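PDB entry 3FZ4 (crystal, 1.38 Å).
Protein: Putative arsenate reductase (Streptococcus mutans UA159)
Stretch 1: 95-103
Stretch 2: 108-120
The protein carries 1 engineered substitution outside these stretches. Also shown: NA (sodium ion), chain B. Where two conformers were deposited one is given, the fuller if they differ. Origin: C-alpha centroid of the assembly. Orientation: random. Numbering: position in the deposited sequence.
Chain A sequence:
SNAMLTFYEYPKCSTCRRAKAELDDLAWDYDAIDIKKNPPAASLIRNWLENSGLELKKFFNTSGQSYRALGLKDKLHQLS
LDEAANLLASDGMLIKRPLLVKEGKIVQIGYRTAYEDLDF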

# COMPACT_ATOMS: atom_id res chain seq x y z
N ILE A 95 -2.97 -4.73 4.16
CA ILE A 95 -2.45 -3.48 3.64
C ILE A 95 -3.34 -2.97 2.48
O ILE A 95 -3.79 -3.75 1.64
CB ILE A 95 -0.98 -3.63 3.13
CG1 ILE A 95 -0.11 -4.30 4.18
CG2 ILE A 95 -0.43 -2.28 2.67
CD1 ILE A 95 1.29 -4.58 3.72
N LYS A 96 -3.65 -1.68 2.47
CA LYS A 96 -4.38 -1.08 1.37
C LYS A 96 -3.61 -1.33 0.06
O LYS A 96 -2.37 -1.24 0.07
CB LYS A 96 -4.46 0.42 1.65
CG LYS A 96 -5.18 1.21 0.60
CD LYS A 96 -6.62 0.79 0.45
CE LYS A 96 -7.37 1.82 -0.36
NZ LYS A 96 -8.73 1.39 -0.78
N ARG A 97 -4.33 -1.59 -1.03
CA ARG A 97 -3.65 -1.82 -2.32
C ARG A 97 -4.49 -1.15 -3.41
O ARG A 97 -5.69 -0.94 -3.21
CB ARG A 97 -3.47 -3.32 -2.61
CG ARG A 97 -4.78 -4.07 -2.52
CD ARG A 97 -4.62 -5.50 -2.91
NE ARG A 97 -5.90 -6.17 -3.05
CZ ARG A 97 -6.43 -6.99 -2.15
NH1 ARG A 97 -7.60 -7.56 -2.41
NH2 ARG A 97 -5.78 -7.27 -1.03
N PRO A 98 -3.88 -0.79 -4.53
CA PRO A 98 -2.43 -0.82 -4.77
C PRO A 98 -1.66 0.22 -3.96
O PRO A 98 -2.24 1.16 -3.39
CB PRO A 98 -2.31 -0.51 -6.25
CG PRO A 98 -3.54 0.33 -6.55
CD PRO A 98 -4.63 -0.22 -5.66
N LEU A 99 -0.33 0.05 -3.93
CA LEU A 99 0.56 1.09 -3.43
C LEU A 99 1.56 1.41 -4.52
O LEU A 99 2.02 0.51 -5.23
CB LEU A 99 1.38 0.62 -2.25
CG LEU A 99 0.64 0.06 -1.05
CD1 LEU A 99 1.66 -0.54 -0.06
CD2 LEU A 99 -0.21 1.13 -0.38
N LEU A 100 1.84 2.70 -4.68
CA LEU A 100 2.91 3.15 -5.56
C LEU A 100 3.97 3.84 -4.72
O LEU A 100 3.65 4.71 -3.92
CB LEU A 100 2.35 4.06 -6.66
CG LEU A 100 3.31 4.37 -7.80
CD1 LEU A 100 3.56 3.13 -8.63
CD2 LEU A 100 2.78 5.50 -8.67
N VAL A 101 5.20 3.39 -4.88
CA VAL A 101 6.33 3.77 -4.04
C VAL A 101 7.44 4.24 -4.97
O VAL A 101 7.70 3.61 -5.98
CB VAL A 101 6.76 2.57 -3.19
CG1 VAL A 101 7.96 2.91 -2.29
CG2 VAL A 101 5.60 2.06 -2.35
N LYS A 102 8.09 5.35 -4.61
CA LYS A 102 9.18 5.89 -5.43
C LYS A 102 10.41 6.00 -4.56
O LYS A 102 10.41 6.73 -3.57
CB LYS A 102 8.84 7.25 -6.05
CG LYS A 102 9.84 7.70 -7.12
CD LYS A 102 9.37 8.98 -7.82
CE LYS A 102 9.32 10.17 -6.84
NZ LYS A 102 9.11 11.49 -7.51
N GLU A 103 11.45 5.26 -4.93
CA GLU A 103 12.70 5.25 -4.15
C GLU A 103 12.41 5.07 -2.65
O GLU A 103 12.95 5.76 -1.80
CB GLU A 103 13.56 6.50 -4.42
CG GLU A 103 13.89 6.62 -5.91
CD GLU A 103 14.79 7.78 -6.29
OE1 GLU A 103 14.62 8.91 -5.79
OE2 GLU A 103 15.67 7.55 -7.15
N GLN A 108 1.53 7.08 -3.54
CA GLN A 108 0.09 7.01 -3.68
C GLN A 108 -0.44 5.73 -3.08
O GLN A 108 0.08 4.64 -3.40
CB GLN A 108 -0.39 7.13 -5.13
CG GLN A 108 -1.92 7.29 -5.22
CD GLN A 108 -2.39 7.72 -6.58
OE1 GLN A 108 -1.73 8.52 -7.24
NE2 GLN A 108 -3.53 7.22 -7.00
N ILE A 109 -1.46 5.84 -2.22
CA ILE A 109 -2.16 4.67 -1.69
C ILE A 109 -3.50 4.55 -2.41
O ILE A 109 -4.23 5.53 -2.53
CB ILE A 109 -2.45 4.81 -0.15
CG1 ILE A 109 -1.18 5.06 0.67
CG2 ILE A 109 -3.18 3.59 0.36
CD1 ILE A 109 -1.49 5.43 2.14
N GLY A 110 -3.86 3.34 -2.86
CA GLY A 110 -5.12 3.14 -3.58
C GLY A 110 -5.11 3.79 -4.96
O GLY A 110 -4.05 4.19 -5.49
N TYR A 111 -6.28 3.91 -5.55
CA TYR A 111 -6.36 4.39 -6.93
C TYR A 111 -7.59 5.28 -7.10
O TYR A 111 -8.47 5.03 -7.91
CB TYR A 111 -6.33 3.20 -7.91
CG TYR A 111 -6.04 3.62 -9.33
CD1 TYR A 111 -4.86 4.24 -9.67
CD2 TYR A 111 -6.97 3.37 -10.33
CE1 TYR A 111 -4.61 4.63 -11.00
CE2 TYR A 111 -6.71 3.73 -11.63
CZ TYR A 111 -5.54 4.38 -11.96
OH TYR A 111 -5.32 4.73 -13.27
N ARG A 112 -7.65 6.33 -6.29
CA ARG A 112 -8.76 7.29 -6.36
C ARG A 112 -8.56 8.33 -7.42
O ARG A 112 -9.53 8.95 -7.86
CB ARG A 112 -8.93 8.03 -5.03
CG ARG A 112 -9.24 7.12 -3.92
CD ARG A 112 -9.62 7.88 -2.66
NE ARG A 112 -11.05 8.30 -2.57
CZ ARG A 112 -11.48 9.55 -2.79
NH1 ARG A 112 -10.63 10.53 -3.08
NH2 ARG A 112 -12.77 9.84 -2.67
N THR A 113 -7.30 8.54 -7.83
CA THR A 113 -6.92 9.54 -8.81
C THR A 113 -5.89 8.89 -9.74
O THR A 113 -5.17 7.98 -9.34
CB THR A 113 -6.30 10.80 -8.16
OG1 THR A 113 -5.23 10.39 -7.31
CG2 THR A 113 -7.33 11.55 -7.32
N ALA A 114 -5.80 9.36 -10.97
CA ALA A 114 -4.87 8.80 -11.98
C ALA A 114 -3.42 9.06 -11.59
O ALA A 114 -3.07 10.16 -11.11
CB ALA A 114 -5.17 9.46 -13.32
N TYR A 115 -2.55 8.08 -11.84
CA TYR A 115 -1.14 8.22 -11.54
C TYR A 115 -0.50 9.36 -12.33
O TYR A 115 0.49 9.95 -11.88
CB TYR A 115 -0.40 6.93 -11.84
CG TYR A 115 -0.61 5.81 -10.85
CD1 TYR A 115 -0.98 6.06 -9.52
CD2 TYR A 115 -0.39 4.50 -11.26
CE1 TYR A 115 -1.11 5.01 -8.63
CE2 TYR A 115 -0.47 3.47 -10.35
CZ TYR A 115 -0.83 3.73 -9.04
OH TYR A 115 -0.90 2.66 -8.18
N GLU A 116 -1.00 9.63 -13.52
CA GLU A 116 -0.36 10.65 -14.33
C GLU A 116 -0.29 11.99 -13.62
O GLU A 116 0.68 12.75 -13.85
CB GLU A 116 -1.09 10.81 -15.67
CG GLU A 116 -0.36 11.76 -16.61
CD GLU A 116 -0.94 11.83 -18.01
OE1 GLU A 116 -1.72 10.94 -18.41
OE2 GLU A 116 -0.59 12.83 -18.68
N ASP A 117 -1.29 12.25 -12.76
CA ASP A 117 -1.35 13.49 -11.95
C ASP A 117 -0.09 13.66 -11.07
O ASP A 117 0.28 14.80 -10.74
CB ASP A 117 -2.61 13.55 -11.04
CG ASP A 117 -3.94 13.49 -11.81
OD1 ASP A 117 -3.99 13.51 -13.05
OD2 ASP A 117 -4.97 13.40 -11.10
N LEU A 118 0.60 12.57 -10.71
CA LEU A 118 1.80 12.65 -9.87
C LEU A 118 2.95 13.40 -10.56
O LEU A 118 3.81 14.00 -9.91
CB LEU A 118 2.25 11.26 -9.47
CG LEU A 118 1.25 10.51 -8.57
CD1 LEU A 118 1.62 9.06 -8.57
CD2 LEU A 118 1.14 11.05 -7.14
N ASP A 119 2.95 13.34 -11.90
CA ASP A 119 3.84 14.15 -12.74
C ASP A 119 5.30 13.78 -12.60
O ASP A 119 6.16 14.67 -12.47
CB ASP A 119 3.60 15.65 -12.49
CG ASP A 119 4.28 16.54 -13.53
OD1 ASP A 119 4.56 16.10 -14.66
OD2 ASP A 119 4.53 17.71 -13.21
N PHE A 120 5.59 12.49 -12.61
CA PHE A 120 6.96 12.03 -12.51
C PHE A 120 7.65 12.17 -13.86
O PHE A 120 8.86 12.39 -13.90
CB PHE A 120 7.04 10.58 -12.01
CG PHE A 120 6.48 10.37 -10.61
CD1 PHE A 120 6.55 11.37 -9.63
CD2 PHE A 120 5.87 9.15 -10.28
CE1 PHE A 120 6.05 11.14 -8.35
CE2 PHE A 120 5.37 8.93 -9.03
CZ PHE A 120 5.46 9.92 -8.06
OXT PHE A 120 7.01 12.08 -14.91
NA NA B . -1.40 3.40 -5.64

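What holds the two backbones together? Three hydrogen bonds join them as antiparallel strands. Leu-100 and Gln-108 form a reciprocal pair, Leu-100 N to Gln-108 O at 2.9 Å and Gln-108 N to Leu-100 O at 3.2 Å. Past the non-hydrogen-bonded pair of Leu-99 and Ile-109, Gly-110 N donates to Pro-98 O at 2.8 Å, carrying the ladder to the cis-peptide proline.

What does the sodium ion add? The sodium ion (NA) ties the strand to the 3-10 segment within the second stretch, bound by Gln-108 O at 3.0 Å, Gly-110 O at 2.8 Å and Tyr-115 OH at 2.7 Å. Gln-108 O thus serves both the ion and Leu-100 N.

Where does Leu-100 pack? Leu-100 CD2 lies 3.8 Å from the centroid of the Tyr-115 ring, almost on the ring normal, a CH-pi contact over the face. Leu-100 CD2 also meets Leu-118 CD1 at 3.7 Å, so this methyl touches both the aromatic face and an aliphatic neighbour.

How do the lysines contribute? Their methylenes meet apolar partners, and in Lys-102 the amine also comes close, with Lys-102 NZ 3.2 Å from Phe-120 CE1. Lys-102 CD sits 3.9 Å from the centroid of the Phe-120 ring, over its face, while Lys-96 CG presses against Ile-109 CG2 at 3.1 Å, a close approach for two carbons.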